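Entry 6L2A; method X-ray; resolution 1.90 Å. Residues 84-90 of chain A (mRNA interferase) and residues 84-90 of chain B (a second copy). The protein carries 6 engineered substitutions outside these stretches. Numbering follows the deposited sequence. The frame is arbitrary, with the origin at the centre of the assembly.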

ATOM      1  N   ALA A  84      -6.428   5.929  -2.417  1.00 16.09           N
ATOM      2  CA  ALA A  84      -5.460   5.370  -1.481  1.00 18.50           C
ATOM      3  C   ALA A  84      -5.848   3.977  -1.007  1.00 22.53           C
ATOM      4  O   ALA A  84      -4.966   3.205  -0.612  1.00 17.85           O
ATOM      5  CB  ALA A  84      -5.284   6.296  -0.276  1.00 17.65           C
ATOM      6  N   GLU A  85      -7.138   3.634  -1.037  1.00 17.83           N
ATOM      7  CA  GLU A  85      -7.554   2.289  -0.664  1.00 20.01           C
ATOM      8  C   GLU A  85      -7.161   1.246  -1.703  1.00 21.95           C
ATOM      9  O   GLU A  85      -7.284   0.048  -1.430  1.00 21.67           O
ATOM     10  CB  GLU A  85      -9.069   2.247  -0.422  1.00 20.32           C
ATOM     11  CG  GLU A  85      -9.941   2.111  -1.675  1.00 21.22           C
ATOM     12  CD  GLU A  85     -10.121   3.413  -2.446  1.00 27.62           C
ATOM     13  OE1 GLU A  85      -9.426   4.406  -2.145  1.00 17.87           O
ATOM     14  OE2 GLU A  85     -10.975   3.441  -3.358  1.00 28.57           O
ATOM     15  N   GLN A  86      -6.688   1.670  -2.878  1.00 18.21           N
ATOM     16  CA  GLN A  86      -6.250   0.761  -3.929  1.00 22.48           C
ATOM     17  C   GLN A  86      -4.732   0.717  -4.051  1.00 20.46           C
ATOM     18  O   GLN A  86      -4.212   0.330  -5.101  1.00 23.67           O
ATOM     19  CB  GLN A  86      -6.879   1.158  -5.265  1.00 24.55           C
ATOM     20  CG  GLN A  86      -8.395   1.260  -5.231  1.00 30.45           C
ATOM     21  CD  GLN A  86      -9.068   0.146  -6.003  1.00 43.55           C
ATOM     22  OE1 GLN A  86      -9.033  -1.017  -5.596  1.00 49.36           O
ATOM     23  NE2 GLN A  86      -9.684   0.493  -7.127  1.00 46.57           N
ATOM     24  N   ILE A  87      -4.017   1.103  -2.990  1.00 17.15           N
ATOM     25  CA  ILE A  87      -2.562   1.193  -3.030  1.00 14.11           C
ATOM     26  C   ILE A  87      -1.949  -0.158  -3.384  1.00 31.02           C
ATOM     27  O   ILE A  87      -2.398  -1.211  -2.913  1.00 22.06           O
ATOM     28  CB  ILE A  87      -2.056   1.719  -1.675  1.00 21.18           C
ATOM     29  CG1 ILE A  87      -0.530   1.793  -1.626  1.00 21.36           C
ATOM     30  CG2 ILE A  87      -2.591   0.864  -0.529  1.00 26.77           C
ATOM     31  CD1 ILE A  87      -0.013   2.403  -0.337  1.00 23.13           C
ATOM     32  N   ARG A  88      -0.933  -0.134  -4.249  1.00 22.63           N
ATOM     33  CA  ARG A  88      -0.240  -1.343  -4.675  1.00 29.61           C
ATOM     34  C   ARG A  88       1.252  -1.074  -4.776  1.00 25.36           C
ATOM     35  O   ARG A  88       1.691   0.060  -4.985  1.00 20.10           O
ATOM     36  CB  ARG A  88      -0.708  -1.862  -6.043  1.00 26.23           C
ATOM     37  CG  ARG A  88      -2.123  -1.524  -6.448  1.00 48.08           C
ATOM     38  CD  ARG A  88      -3.091  -2.623  -6.057  1.00 48.07           C
ATOM     39  NE  ARG A  88      -4.310  -2.563  -6.855  1.00 41.59           N
ATOM     40  CZ  ARG A  88      -4.429  -3.095  -8.067  1.00 62.61           C
ATOM     41  NH1 ARG A  88      -5.574  -2.996  -8.728  1.00 65.71           N
ATOM     42  NH2 ARG A  88      -3.401  -3.728  -8.619  1.00 55.81           N
ATOM     43  N   SER A  89       2.028  -2.146  -4.654  1.00 28.85           N
ATOM     44  CA  SER A  89       3.452  -2.129  -4.951  1.00 24.02           C
ATOM     45  C   SER A  89       3.686  -2.856  -6.266  1.00 29.28           C
ATOM     46  O   SER A  89       3.155  -3.952  -6.478  1.00 28.80           O
ATOM     47  CB  SER A  89       4.267  -2.775  -3.829  1.00 28.89           C
ATOM     48  OG  SER A  89       4.200  -1.992  -2.650  1.00 37.25           O
ATOM     49  N   ILE A  90       4.467  -2.239  -7.150  1.00 27.33           N
ATOM     50  CA  ILE A  90       4.724  -2.778  -8.475  1.00 23.11           C
ATOM     51  C   ILE A  90       6.225  -2.790  -8.714  1.00 19.93           C
ATOM     52  O   ILE A  90       6.989  -2.075  -8.064  1.00 19.47           O
ATOM     53  CB  ILE A  90       4.014  -1.969  -9.581  1.00 24.80           C
ATOM     54  CG1 ILE A  90       4.465  -0.508  -9.535  1.00 19.74           C
ATOM     55  CG2 ILE A  90       2.504  -2.064  -9.428  1.00 33.50           C
ATOM     56  CD1 ILE A  90       3.953   0.330 -10.696  1.00 22.30           C
TER
ATOM     57  N   ALA B  84       6.752  -4.009   4.544  1.00 16.09           N
ATOM     58  CA  ALA B  84       5.881  -2.881   4.237  1.00 18.50           C
ATOM     59  C   ALA B  84       6.129  -2.316   2.846  1.00 22.53           C
ATOM     60  O   ALA B  84       5.219  -1.708   2.270  1.00 17.85           O
ATOM     61  CB  ALA B  84       6.048  -1.776   5.282  1.00 17.65           C
ATOM     62  N   GLU B  85       7.330  -2.500   2.294  1.00 17.83           N
ATOM     63  CA  GLU B  85       7.596  -2.044   0.935  1.00 20.01           C
ATOM     64  C   GLU B  85       6.884  -2.888  -0.114  1.00 21.95           C
ATOM     65  O   GLU B  85       6.869  -2.502  -1.288  1.00 21.67           O
ATOM     66  CB  GLU B  85       9.107  -2.028   0.665  1.00 20.32           C
ATOM     67  CG  GLU B  85       9.727  -3.374   0.276  1.00 21.22           C
ATOM     68  CD  GLU B  85       9.970  -4.306   1.456  1.00 27.62           C
ATOM     69  OE1 GLU B  85       9.492  -4.019   2.573  1.00 17.87           O
ATOM     70  OE2 GLU B  85      10.655  -5.333   1.263  1.00 28.57           O
ATOM     71  N   GLN B  86       6.291  -4.018   0.276  1.00 18.21           N
ATOM     72  CA  GLN B  86       5.553  -4.882  -0.636  1.00 22.48           C
ATOM     73  C   GLN B  86       4.047  -4.770  -0.437  1.00 20.46           C
ATOM     74  O   GLN B  86       3.307  -5.679  -0.825  1.00 23.67           O
ATOM     75  CB  GLN B  86       6.004  -6.334  -0.468  1.00 24.55           C
ATOM     76  CG  GLN B  86       7.503  -6.538  -0.616  1.00 30.45           C
ATOM     77  CD  GLN B  86       7.864  -7.272  -1.890  1.00 43.55           C
ATOM     78  OE1 GLN B  86       7.722  -6.735  -2.990  1.00 49.36           O
ATOM     79  NE2 GLN B  86       8.329  -8.508  -1.750  1.00 46.57           N
ATOM     80  N   ILE B  87       3.584  -3.665   0.153  1.00 17.15           N
ATOM     81  CA  ILE B  87       2.172  -3.496   0.481  1.00 14.11           C
ATOM     82  C   ILE B  87       1.314  -3.598  -0.776  1.00 31.02           C
ATOM     83  O   ILE B  87       1.672  -3.083  -1.843  1.00 22.06           O
ATOM     84  CB  ILE B  87       1.984  -2.148   1.200  1.00 21.18           C
ATOM     85  CG1 ILE B  87       0.516  -1.880   1.530  1.00 21.36           C
ATOM     86  CG2 ILE B  87       2.567  -1.006   0.372  1.00 26.77           C
ATOM     87  CD1 ILE B  87       0.317  -0.606   2.329  1.00 23.13           C
ATOM     88  N   ARG B  88       0.183  -4.298  -0.660  1.00 22.63           N
ATOM     89  CA  ARG B  88      -0.744  -4.476  -1.770  1.00 29.61           C
ATOM     90  C   ARG B  88      -2.174  -4.381  -1.267  1.00 25.36           C
ATOM     91  O   ARG B  88      -2.467  -4.650  -0.099  1.00 20.10           O
ATOM     92  CB  ARG B  88      -0.592  -5.831  -2.478  1.00 26.23           C
ATOM     93  CG  ARG B  88       0.770  -6.480  -2.417  1.00 48.08           C
ATOM     94  CD  ARG B  88       1.614  -6.114  -3.623  1.00 48.07           C
ATOM     95  NE  ARG B  88       2.679  -7.089  -3.836  1.00 41.59           N
ATOM     96  CZ  ARG B  88       2.514  -8.236  -4.485  1.00 62.61           C
ATOM     97  NH1 ARG B  88       3.534  -9.069  -4.637  1.00 65.71           N
ATOM     98  NH2 ARG B  88       1.325  -8.553  -4.985  1.00 55.81           N
ATOM     99  N   SER B  89      -3.071  -4.023  -2.180  1.00 28.85           N
ATOM    100  CA  SER B  89      -4.506  -4.105  -1.954  1.00 24.02           C
ATOM    101  C   SER B  89      -5.061  -5.279  -2.744  1.00 29.28           C
ATOM    102  O   SER B  89      -4.743  -5.442  -3.927  1.00 28.80           O
ATOM    103  CB  SER B  89      -5.211  -2.807  -2.354  1.00 28.89           C
ATOM    104  OG  SER B  89      -4.832  -1.748  -1.492  1.00 37.25           O
ATOM    105  N   ILE B  90      -5.876  -6.099  -2.086  1.00 27.33           N
ATOM    106  CA  ILE B  90      -6.428  -7.301  -2.690  1.00 23.11           C
ATOM    107  C   ILE B  90      -7.932  -7.310  -2.473  1.00 19.93           C
ATOM    108  O   ILE B  90      -8.462  -6.637  -1.586  1.00 19.47           O
ATOM    109  CB  ILE B  90      -5.799  -8.586  -2.110  1.00 24.80           C
ATOM    110  CG1 ILE B  90      -6.013  -8.639  -0.597  1.00 19.74           C
ATOM    111  CG2 ILE B  90      -4.316  -8.652  -2.441  1.00 33.50           C
ATOM    112  CD1 ILE B  90      -5.579  -9.950   0.040  1.00 22.30           C
TER

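The two copies of the mRNA interferase meet around an exact two-fold axis, so each contact described for one chain recurs in the other. The closest CA pair is Arg A88 CA and Arg B88 CA, 4.3 Å apart, and the strands beginning there diverge at 120° between their N-to-C directions.

Ser A89 and Ser B89 dominate the contact. Each points its CA-to-CB bond toward the partner, and chi1 in the m well (-67°) places the hydroxyl among backbone carbonyls of the opposing turn. Ser B89 OG lies 2.9 Å from Ile A87 O and 3.0 Å from Glu A85 O. Both carbonyls are within reach of its one proton, and the geometry does not settle which receives it. Ile A87 O also lies 3.0 Å from Ser B89 N, so this carbonyl faces both the amide and the hydroxyl of the same serine.

Ile A87 and Ile B87 carry the apolar part. In each the CA-to-CB bond runs sideways, and the extended t, t chain (chi angles 178° and 176°) ends with CD1 close to the axis, where Ile A87 CD1 and Ile B87 CD1 pack at 4.0 Å. The other branch also takes part: Ile A87 CG2 lies 3.6 Å from Ser B89 OG, flanking the hydroxyl. A weak hydrogen bond, 3.3 Å from Ile A87 N to Ala A84 O, spans the turn, and its counterpart recurs in chain B.

Arg A88 leaves its backbone sideways, with chi1 (-27°) and chi2 (-93°) both between wells. Its aliphatic portion skirts the partner strand: Arg A88 CD approaches Ser B89 O at 3.9 Å and Ser B89 CB at 4.3 Å. Glu A85 points away with chi1 p and chi2 m; it offers the partner serine its carbonyl, while its OE2 is hydrogen-bonded elsewhere in the structure.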